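Local coordinates for protein succinylglutamate desuccinylase/aspartoacylase (Shewanella frigidimarina, PDB 3LWU) that binds a zinc ion and is probably a hydrolase acting on ester bonds, at residues A[79-89]-A[282-293]; A[203-214]-A[254-262]. All blocks are in the same frame, centred on the assembly; numbering follows the deposited sequence. Where two conformers were deposited one is given.

Contact 1 of 2, residues A[79-89]-A[282-293]; sequences LLEGYQVLGDI and LAYLSHRGVIAE
The Tyr83 ring meets the bent side chain of Glu293 along one edge: Glu293 CG lies in the ring plane, and Glu293 OE1 comes to 3.2 Å from Tyr83 CD1. Ring and carboxylate planes are turned 72° apart, while Leu282 CD1 and Ile291 CD1 approach the same ring obliquely. The fold of Glu293 at chi2 (84°) brings its carboxylate to the backbone N of Gln84, where both oxygens receive the Gln84 N-H through their syn lone pairs. The bond to Glu293 OE2 is the straighter of the two.

Beyond this fork the backbones join directly. Ala292 N donates to Gln84 O at 3.0 Å, and Val290 O takes two N-H groups, from Leu86 N at 2.8 Å and from Gly87 N at 3.1 Å. Leu86 lays CD1 against the backbone at Gly289 and Ala292.

Beneath the backbone bonds, aliphatic branches fill the space between the helix ends. Leu282 splits its methyls, CD1 on Leu79 and CD2 on Leu80, and Leu80 CD2 also reaches Ile291 CG2 at 4.0 Å. Farther along, Ile89 CD1 meets Leu285 CD1 tip to tip and packs on Val290 CG1 at 3.8 Å. Leu285 and Val290 also touch Val56, so the apolar layer extends to strand 56-60.

Helix 271-287 closes in a Schellman motif, with Gly289 at positive phi, and Leu80 to Tyr83 form a type I turn in the run from helix 68-80 to the paired segment. What follows each helix is paired through a single beta bridge, Val85 with Ile291, tying the exits of two helices together at a distance from the zinc site.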
loop_
_atom_site.group_PDB
_atom_site.type_symbol
_atom_site.label_atom_id
_atom_site.label_comp_id
_atom_site.label_asym_id
_atom_site.label_seq_id
_atom_site.Cartn_x
_atom_site.Cartn_y
_atom_site.Cartn_z
ATOM N N LEU A 79 33.105 -4.478 18.333
ATOM C CA LEU A 79 33.884 -5.486 19.042
ATOM C C LEU A 79 35.091 -5.876 18.220
ATOM O O LEU A 79 36.201 -5.941 18.737
ATOM C CB LEU A 79 33.031 -6.719 19.365
ATOM C CG LEU A 79 31.926 -6.527 20.436
ATOM C CD1 LEU A 79 30.987 -7.725 20.444
ATOM C CD2 LEU A 79 32.509 -6.251 21.846
ATOM N N LEU A 80 34.901 -6.107 16.921
ATOM C CA LEU A 80 36.006 -6.536 16.089
ATOM C C LEU A 80 37.192 -5.549 16.038
ATOM O O LEU A 80 38.323 -5.977 15.760
ATOM C CB LEU A 80 35.540 -6.883 14.686
ATOM C CG LEU A 80 34.694 -8.156 14.553
ATOM C CD1 LEU A 80 33.981 -8.145 13.179
ATOM C CD2 LEU A 80 35.559 -9.419 14.743
ATOM N N GLU A 81 36.961 -4.267 16.322
ATOM C CA GLU A 81 38.068 -3.314 16.382
ATOM C C GLU A 81 39.116 -3.765 17.397
ATOM O O GLU A 81 40.265 -3.451 17.226
ATOM C CB GLU A 81 37.609 -1.878 16.765
ATOM C CG GLU A 81 36.547 -1.232 15.864
ATOM C CD GLU A 81 36.909 -1.153 14.379
ATOM O OE1 GLU A 81 38.099 -1.270 14.008
ATOM O OE2 GLU A 81 35.963 -0.967 13.567
ATOM N N GLY A 82 38.702 -4.516 18.421
ATOM C CA GLY A 82 39.603 -5.029 19.470
ATOM C C GLY A 82 39.987 -6.509 19.441
ATOM O O GLY A 82 40.665 -6.974 20.339
ATOM N N TYR A 83 39.561 -7.261 18.430
ATOM C CA TYR A 83 39.945 -8.661 18.282
ATOM C C TYR A 83 40.859 -8.783 17.075
ATOM O O TYR A 83 40.790 -7.968 16.159
ATOM C CB TYR A 83 38.714 -9.563 18.112
ATOM C CG TYR A 83 37.896 -9.675 19.368
ATOM C CD1 TYR A 83 38.309 -10.486 20.402
ATOM C CD2 TYR A 83 36.715 -8.966 19.540
ATOM C CE1 TYR A 83 37.588 -10.599 21.563
ATOM C CE2 TYR A 83 35.987 -9.066 20.741
ATOM C CZ TYR A 83 36.449 -9.892 21.727
ATOM O OH TYR A 83 35.811 -10.041 22.911
ATOM N N GLN A 84 41.752 -9.769 17.099
ATOM C CA GLN A 84 42.603 -10.015 15.962
ATOM C C GLN A 84 41.887 -10.898 14.935
ATOM O O GLN A 84 41.591 -12.080 15.207
ATOM C CB GLN A 84 43.900 -10.670 16.405
ATOM C CG GLN A 84 44.786 -11.045 15.245
ATOM C CD GLN A 84 46.175 -11.344 15.697
ATOM O OE1 GLN A 84 46.449 -12.397 16.299
ATOM N NE2 GLN A 84 47.082 -10.422 15.406
ATOM N N VAL A 85 41.648 -10.335 13.747
ATOM C CA VAL A 85 40.905 -10.994 12.706
ATOM C C VAL A 85 41.868 -11.829 11.859
ATOM O O VAL A 85 42.780 -11.302 11.223
ATOM C CB VAL A 85 40.125 -9.962 11.846
ATOM C CG1 VAL A 85 39.294 -10.666 10.770
ATOM C CG2 VAL A 85 39.177 -9.101 12.734
ATOM N N LEU A 86 41.664 -13.136 11.868
ATOM C CA LEU A 86 42.520 -14.060 11.119
ATOM C C LEU A 86 41.965 -14.289 9.716
ATOM O O LEU A 86 42.736 -14.343 8.742
ATOM C CB LEU A 86 42.673 -15.384 11.861
ATOM C CG LEU A 86 43.263 -15.301 13.282
ATOM C CD1 LEU A 86 43.279 -16.696 13.925
ATOM C CD2 LEU A 86 44.670 -14.673 13.280
ATOM N N GLY A 87 40.643 -14.410 9.607
ATOM C CA GLY A 87 40.011 -14.626 8.317
ATOM C C GLY A 87 39.196 -13.433 7.890
ATOM O O GLY A 87 38.684 -12.699 8.734
ATOM N N ASP A 88 39.044 -13.239 6.589
ATOM C CA ASP A 88 38.289 -12.087 6.086
ATOM C C ASP A 88 36.854 -12.105 6.643
ATOM O O ASP A 88 36.213 -13.160 6.679
ATOM C CB ASP A 88 38.237 -12.080 4.539
ATOM C CG ASP A 88 39.555 -11.693 3.885
ATOM O OD1 ASP A 88 40.493 -11.166 4.534
ATOM O OD2 ASP A 88 39.628 -11.876 2.655
ATOM N N ILE A 89 36.360 -10.926 7.047
ATOM C CA ILE A 89 34.972 -10.741 7.465
ATOM C C ILE A 89 34.404 -9.619 6.661
ATOM O O ILE A 89 34.919 -8.498 6.685
ATOM C CB ILE A 89 34.805 -10.423 8.958
ATOM C CG1 ILE A 89 35.483 -11.509 9.798
ATOM C CG2 ILE A 89 33.281 -10.312 9.363
ATOM C CD1 ILE A 89 35.501 -11.226 11.306
ATOM N N LEU A 282 30.365 -13.888 17.857
ATOM C CA LEU A 282 31.809 -13.962 18.113
ATOM C C LEU A 282 32.229 -15.284 18.728
ATOM O O LEU A 282 33.319 -15.778 18.462
ATOM C CB LEU A 282 32.262 -12.809 19.001
ATOM C CG LEU A 282 32.435 -11.485 18.252
ATOM C CD1 LEU A 282 32.554 -10.328 19.253
ATOM C CD2 LEU A 282 33.694 -11.517 17.361
ATOM N N ALA A 283 31.367 -15.853 19.557
ATOM C CA ALA A 283 31.624 -17.173 20.102
ATOM C C ALA A 283 31.776 -18.138 18.942
ATOM O O ALA A 283 32.732 -18.898 18.911
ATOM C CB ALA A 283 30.512 -17.615 21.053
ATOM N N TYR A 284 30.871 -18.103 17.967
ATOM C CA TYR A 284 31.007 -19.029 16.826
ATOM C C TYR A 284 32.253 -18.768 15.956
ATOM O O TYR A 284 32.960 -19.724 15.561
ATOM C CB TYR A 284 29.737 -19.048 15.953
ATOM C CG TYR A 284 29.856 -19.995 14.793
ATOM C CD1 TYR A 284 29.905 -21.375 14.992
ATOM C CD2 TYR A 284 29.955 -19.526 13.507
ATOM C CE1 TYR A 284 30.025 -22.240 13.934
ATOM C CE2 TYR A 284 30.070 -20.379 12.444
ATOM C CZ TYR A 284 30.108 -21.732 12.648
ATOM O OH TYR A 284 30.256 -22.585 11.568
ATOM N N LEU A 285 32.521 -17.493 15.650
ATOM C CA LEU A 285 33.695 -17.124 14.850
ATOM C C LEU A 285 34.968 -17.522 15.582
ATOM O O LEU A 285 35.939 -17.986 14.978
ATOM C CB LEU A 285 33.717 -15.610 14.550
ATOM C CG LEU A 285 32.566 -15.071 13.698
ATOM C CD1 LEU A 285 32.801 -13.605 13.300
ATOM C CD2 LEU A 285 32.297 -15.959 12.492
ATOM N N SER A 286 34.974 -17.370 16.894
ATOM C CA SER A 286 36.109 -17.850 17.682
ATOM C C SER A 286 36.307 -19.339 17.476
ATOM O O SER A 286 37.380 -19.786 17.088
ATOM C CB SER A 286 35.897 -17.573 19.172
ATOM O OG SER A 286 37.011 -18.024 19.929
ATOM N N HIS A 287 35.274 -20.114 17.763
ATOM C CA HIS A 287 35.347 -21.584 17.621
ATOM C C HIS A 287 35.840 -22.009 16.234
ATOM O O HIS A 287 36.520 -23.012 16.090
ATOM C CB HIS A 287 33.954 -22.171 17.872
ATOM C CG HIS A 287 33.807 -23.610 17.481
ATOM N ND1 HIS A 287 34.415 -24.638 18.176
ATOM C CD2 HIS A 287 33.078 -24.193 16.500
ATOM C CE1 HIS A 287 34.096 -25.791 17.612
ATOM N NE2 HIS A 287 33.280 -25.550 16.597
ATOM N N ARG A 288 35.476 -21.249 15.211
ATOM C CA ARG A 288 35.905 -21.546 13.848
ATOM C C ARG A 288 37.276 -20.984 13.494
ATOM O O ARG A 288 37.736 -21.193 12.369
ATOM C CB ARG A 288 34.879 -21.056 12.817
ATOM C CG ARG A 288 33.508 -21.789 12.859
ATOM C CD ARG A 288 33.630 -23.303 12.589
ATOM N NE ARG A 288 34.383 -23.565 11.367
ATOM C CZ ARG A 288 33.868 -23.552 10.136
ATOM N NH1 ARG A 288 32.581 -23.283 9.928
ATOM N NH2 ARG A 288 34.647 -23.796 9.093
ATOM N N GLY A 289 37.953 -20.302 14.414
ATOM C CA GLY A 289 39.308 -19.773 14.111
ATOM C C GLY A 289 39.276 -18.550 13.171
ATOM O O GLY A 289 40.255 -18.247 12.510
ATOM N N VAL A 290 38.150 -17.844 13.089
ATOM C CA VAL A 290 38.098 -16.620 12.283
ATOM C C VAL A 290 38.795 -15.495 13.053
ATOM O O VAL A 290 39.357 -14.588 12.458
ATOM C CB VAL A 290 36.637 -16.204 11.928
ATOM C CG1 VAL A 290 36.589 -14.852 11.198
ATOM C CG2 VAL A 290 35.964 -17.290 11.087
ATOM N N ILE A 291 38.725 -15.537 14.378
ATOM C CA ILE A 291 39.460 -14.608 15.217
ATOM C C ILE A 291 40.432 -15.366 16.111
ATOM O O ILE A 291 40.252 -16.571 16.342
ATOM C CB ILE A 291 38.527 -13.686 16.056
ATOM C CG1 ILE A 291 37.628 -14.475 17.007
ATOM C CG2 ILE A 291 37.727 -12.733 15.131
ATOM C CD1 ILE A 291 36.948 -13.590 18.085
ATOM N N ALA A 292 41.450 -14.677 16.625
ATOM C CA ALA A 292 42.502 -15.357 17.413
ATOM C C ALA A 292 42.062 -15.699 18.842
ATOM O O ALA A 292 42.459 -16.719 19.404
ATOM C CB ALA A 292 43.790 -14.533 17.420
ATOM N N GLU A 293 41.217 -14.862 19.415
ATOM C CA GLU A 293 40.797 -15.022 20.790
ATOM C C GLU A 293 39.779 -16.159 20.994
ATOM O O GLU A 293 39.014 -16.509 20.087
ATOM C CB GLU A 293 40.223 -13.700 21.312
ATOM C CG GLU A 293 41.272 -12.586 21.376
ATOM C CD GLU A 293 41.486 -11.856 20.032
ATOM O OE1 GLU A 293 40.762 -12.122 19.063
ATOM O OE2 GLU A 293 42.387 -11.011 19.954
#

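Contact 2 of 2, residues A[203-214]-A[254-262]; sequences CPEYDIDAARFF and VPVSAFTLE
Ser257 OG gives its proton to the syn lone pair of Asp207 OD2 at 2.6 Å, the shortest sound polar bond between the two segments. The other oxygen, Asp207 OD1, receives a bond from water 2 at 2.8 Å, so both ends of the carboxylate are engaged. Close by, Ala258 N of strand 257-263 donates to water 1 at 3.1 Å; a bond from this water to Asp207 OD2 is doubtful, the two oxygens being modelled too close together. Ser257 OG also has a weak bond with Tyr284 OH.

A second polar tie lies nearer the start of 254-262. The hydroxyl of Tyr206 donates to Val256 O at 2.7 Å, approaching from above the carbonyl plane, 37° out of it. The first torsion of Tyr206 (73°) wedges CG between its own backbone N and carbonyl carbon and carries the ring across Val254, whose CB sits over one face, offset toward the rim, in a CH-pi contact. Trp239 of helix 230-247 meets this tyrosine edge-to-face.

Phe259 is the apolar centre. Phe214 turns its edge onto one face of the Phe259 ring, a T-shaped pair with centroids 5.2 Å apart and planes at 62°. Cys203 SG lies in the plane of the Phe259 ring at its edge, 3.9 Å from Phe259 CE1, and Ala210 CB reaches Phe259 CZ obliquely at 3.5 Å. Leu261 CD2 adds a looser touch on Phe214 CD1.

Strand 196-204 and strand 257-263 are antiparallel neighbours in the catalytic domain, and 205-214 folds back over the latter. Within this buried contact the aspartate has the Ser257 hydroxyl and water 2 as donors, which probably favours its charged form, while the adjoining aromatic cluster supplies the apolar packing.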
loop_
_atom_site.group_PDB
_atom_site.type_symbol
_atom_site.label_atom_id
_atom_site.label_comp_id
_atom_site.label_asym_id
_atom_site.label_seq_id
_atom_site.Cartn_x
_atom_site.Cartn_y
_atom_site.Cartn_z
ATOM N N CYS A 203 19.178 -23.744 11.114
ATOM C CA CYS A 203 20.486 -24.427 11.054
ATOM C C CYS A 203 20.374 -25.709 10.270
ATOM O O CYS A 203 19.592 -26.572 10.633
ATOM C CB CYS A 203 20.914 -24.756 12.473
ATOM S SG CYS A 203 22.546 -25.469 12.688
ATOM N N PRO A 204 21.152 -25.868 9.196
ATOM C CA PRO A 204 21.085 -27.184 8.562
ATOM C C PRO A 204 21.507 -28.357 9.452
ATOM O O PRO A 204 22.334 -28.223 10.367
ATOM C CB PRO A 204 22.035 -27.055 7.370
ATOM C CG PRO A 204 22.872 -25.859 7.651
ATOM C CD PRO A 204 22.031 -24.947 8.453
ATOM N N GLU A 205 20.909 -29.506 9.146
ATOM C CA GLU A 205 21.080 -30.744 9.889
ATOM C C GLU A 205 22.559 -31.054 10.095
ATOM O O GLU A 205 22.979 -31.401 11.214
ATOM C CB GLU A 205 20.407 -31.894 9.097
ATOM C CG GLU A 205 19.512 -32.903 9.867
ATOM C CD GLU A 205 18.362 -33.500 8.971
ATOM O OE1 GLU A 205 17.265 -32.873 8.761
ATOM O OE2 GLU A 205 18.590 -34.622 8.471
ATOM N N TYR A 206 23.346 -30.925 9.023
ATOM C CA TYR A 206 24.761 -31.287 9.088
ATOM C C TYR A 206 25.578 -30.417 10.034
ATOM O O TYR A 206 26.689 -30.780 10.368
ATOM C CB TYR A 206 25.432 -31.312 7.695
ATOM C CG TYR A 206 25.689 -29.945 7.080
ATOM C CD1 TYR A 206 26.856 -29.208 7.382
ATOM C CD2 TYR A 206 24.770 -29.379 6.172
ATOM C CE1 TYR A 206 27.072 -27.909 6.787
ATOM C CE2 TYR A 206 24.986 -28.131 5.565
ATOM C CZ TYR A 206 26.115 -27.391 5.866
ATOM O OH TYR A 206 26.268 -26.148 5.268
ATOM N N ASP A 207 25.038 -29.292 10.472
ATOM C CA ASP A 207 25.803 -28.303 11.232
ATOM C C ASP A 207 25.153 -27.983 12.565
ATOM O O ASP A 207 25.366 -26.927 13.128
ATOM C CB ASP A 207 25.940 -27.029 10.407
ATOM C CG ASP A 207 27.331 -26.413 10.499
ATOM O OD1 ASP A 207 28.176 -26.825 11.365
ATOM O OD2 ASP A 207 27.596 -25.514 9.672
ATOM N N ILE A 208 24.391 -28.930 13.093
ATOM C CA ILE A 208 23.653 -28.713 14.320
ATOM C C ILE A 208 24.601 -28.376 15.472
ATOM O O ILE A 208 24.263 -27.589 16.351
ATOM C CB ILE A 208 22.733 -29.936 14.636
ATOM C CG1 ILE A 208 21.714 -29.570 15.719
ATOM C CG2 ILE A 208 23.555 -31.190 15.015
ATOM C CD1 ILE A 208 20.867 -28.252 15.395
ATOM N N ASP A 209 25.804 -28.940 15.419
ATOM C CA ASP A 209 26.909 -28.651 16.354
ATOM C C ASP A 209 27.143 -27.155 16.550
ATOM O O ASP A 209 27.474 -26.668 17.646
ATOM C CB ASP A 209 28.204 -29.271 15.791
ATOM C CG ASP A 209 29.430 -28.960 16.629
ATOM O OD1 ASP A 209 29.621 -29.666 17.643
ATOM O OD2 ASP A 209 30.206 -28.036 16.277
ATOM N N ALA A 210 27.036 -26.418 15.460
ATOM C CA ALA A 210 27.272 -24.987 15.525
ATOM C C ALA A 210 26.231 -24.226 16.374
ATOM O O ALA A 210 26.525 -23.126 16.866
ATOM C CB ALA A 210 27.320 -24.408 14.123
ATOM N N ALA A 211 25.019 -24.771 16.515
ATOM C CA ALA A 211 23.939 -24.042 17.170
ATOM C C ALA A 211 24.286 -23.659 18.606
ATOM O O ALA A 211 23.878 -22.600 19.067
ATOM C CB ALA A 211 22.603 -24.816 17.123
ATOM N N ARG A 212 25.078 -24.466 19.293
ATOM C CA ARG A 212 25.381 -24.169 20.697
ATOM C C ARG A 212 26.296 -22.935 20.943
ATOM O O ARG A 212 26.497 -22.511 22.111
ATOM C CB ARG A 212 25.928 -25.433 21.418
ATOM C CG ARG A 212 27.247 -25.949 20.930
ATOM C CD ARG A 212 27.791 -27.078 21.810
ATOM N NE ARG A 212 29.211 -27.313 21.517
ATOM C CZ ARG A 212 29.659 -27.939 20.425
ATOM N NH1 ARG A 212 28.798 -28.429 19.534
ATOM N NH2 ARG A 212 30.970 -28.088 20.213
ATOM N N PHE A 213 26.844 -22.355 19.871
ATOM C CA PHE A 213 27.760 -21.219 20.010
ATOM C C PHE A 213 27.050 -19.886 19.951
ATOM O O PHE A 213 27.496 -18.919 20.575
ATOM C CB PHE A 213 28.865 -21.301 18.968
ATOM C CG PHE A 213 29.797 -22.462 19.188
ATOM C CD1 PHE A 213 30.845 -22.354 20.083
ATOM C CD2 PHE A 213 29.574 -23.674 18.558
ATOM C CE1 PHE A 213 31.685 -23.415 20.330
ATOM C CE2 PHE A 213 30.416 -24.745 18.789
ATOM C CZ PHE A 213 31.474 -24.611 19.683
ATOM N N PHE A 214 25.943 -19.839 19.216
ATOM C CA PHE A 214 25.151 -18.645 19.148
ATOM C C PHE A 214 24.379 -18.492 20.438
ATOM O O PHE A 214 24.283 -19.450 21.217
ATOM C CB PHE A 214 24.223 -18.681 17.938
ATOM C CG PHE A 214 24.947 -18.766 16.630
ATOM C CD1 PHE A 214 25.534 -17.657 16.088
ATOM C CD2 PHE A 214 25.060 -19.974 15.954
ATOM C CE1 PHE A 214 26.213 -17.723 14.864
ATOM C CE2 PHE A 214 25.740 -20.042 14.737
ATOM C CZ PHE A 214 26.295 -18.919 14.195
ATOM N N VAL A 254 31.043 -31.008 5.093
ATOM C CA VAL A 254 30.566 -29.971 4.200
ATOM C C VAL A 254 31.464 -28.730 4.423
ATOM O O VAL A 254 31.608 -28.271 5.549
ATOM C CB VAL A 254 29.079 -29.672 4.413
ATOM C CG1 VAL A 254 28.592 -28.655 3.375
ATOM C CG2 VAL A 254 28.254 -30.977 4.331
ATOM N N PRO A 255 32.129 -28.237 3.364
ATOM C CA PRO A 255 33.098 -27.139 3.507
ATOM C C PRO A 255 32.495 -25.765 3.841
ATOM O O PRO A 255 33.215 -24.883 4.243
ATOM C CB PRO A 255 33.753 -27.062 2.119
ATOM C CG PRO A 255 33.386 -28.341 1.436
ATOM C CD PRO A 255 32.054 -28.714 1.973
ATOM N N VAL A 256 31.198 -25.574 3.652
ATOM C CA VAL A 256 30.589 -24.282 3.930
ATOM C C VAL A 256 29.554 -24.457 5.031
ATOM O O VAL A 256 28.944 -25.529 5.163
ATOM C CB VAL A 256 30.017 -23.661 2.626
ATOM C CG1 VAL A 256 29.121 -22.502 2.897
ATOM C CG2 VAL A 256 31.187 -23.220 1.710
ATOM N N SER A 257 29.431 -23.420 5.849
ATOM C CA SER A 257 28.398 -23.309 6.866
ATOM C C SER A 257 27.527 -22.108 6.537
ATOM O O SER A 257 28.059 -21.048 6.242
ATOM C CB SER A 257 29.045 -23.106 8.252
ATOM O OG SER A 257 29.641 -24.318 8.699
ATOM N N ALA A 258 26.201 -22.255 6.616
ATOM C CA ALA A 258 25.272 -21.107 6.460
ATOM C C ALA A 258 24.159 -21.182 7.495
ATOM O O ALA A 258 23.654 -22.271 7.793
ATOM C CB ALA A 258 24.706 -21.062 5.071
ATOM N N PHE A 259 23.820 -20.036 8.079
ATOM C CA PHE A 259 22.781 -19.928 9.118
ATOM C C PHE A 259 21.936 -18.689 8.886
ATOM O O PHE A 259 22.462 -17.659 8.463
ATOM C CB PHE A 259 23.405 -19.766 10.513
ATOM C CG PHE A 259 24.496 -20.723 10.801
ATOM C CD1 PHE A 259 24.222 -21.968 11.364
ATOM C CD2 PHE A 259 25.799 -20.398 10.526
ATOM C CE1 PHE A 259 25.215 -22.853 11.603
ATOM C CE2 PHE A 259 26.789 -21.289 10.763
ATOM C CZ PHE A 259 26.509 -22.513 11.311
ATOM N N THR A 260 20.632 -18.784 9.172
ATOM C CA THR A 260 19.737 -17.605 9.216
ATOM C C THR A 260 19.411 -17.378 10.695
ATOM O O THR A 260 18.838 -18.258 11.372
ATOM C CB THR A 260 18.461 -17.824 8.401
ATOM O OG1 THR A 260 18.800 -18.075 7.024
ATOM C CG2 THR A 260 17.436 -16.662 8.477
ATOM N N LEU A 261 19.814 -16.216 11.202
ATOM C CA LEU A 261 19.512 -15.829 12.570
ATOM C C LEU A 261 18.242 -14.970 12.593
ATOM O O LEU A 261 18.076 -14.095 11.767
ATOM C CB LEU A 261 20.665 -15.033 13.165
ATOM C CG LEU A 261 21.891 -15.835 13.604
ATOM C CD1 LEU A 261 22.468 -16.606 12.449
ATOM C CD2 LEU A 261 22.917 -14.880 14.243
ATOM N N GLU A 262 17.344 -15.256 13.520
ATOM C CA GLU A 262 16.113 -14.479 13.678
ATOM C C GLU A 262 16.191 -13.743 15.019
ATOM O O GLU A 262 15.930 -14.308 16.070
ATOM C CB GLU A 262 14.898 -15.409 13.599
ATOM C CG GLU A 262 14.873 -16.290 12.356
ATOM C CD GLU A 262 14.459 -15.543 11.099
ATOM O OE1 GLU A 262 13.755 -14.494 11.197
ATOM O OE2 GLU A 262 14.797 -16.057 10.015
HETATM O O HOH W 1 25.694 -24.768 8.350
HETATM O O HOH W 2 30.243 -25.037 12.028
#

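How the contacts relate
Both contacts lie in the catalytic domain, their centres about 17 Å apart. Along the chain 79-89 comes first, then 203-214 and 254-262, and finally 282-293, so contact 2 falls wholly between the two halves of contact 1. Helix 271-287 is the next element after strand 257-263 and links the two contacts: one side of this helix faces the exit of helix 68-80, while Ala283, Tyr284 and His287 meet the 203-214 region, with His287 stacked on Phe213 and Tyr284 against Phe214 and Phe259. Contact 2 is the one nearer the metal, the Leu261 side chain being about 10 Å from the zinc ion; contact 1 belongs to the domain's periphery.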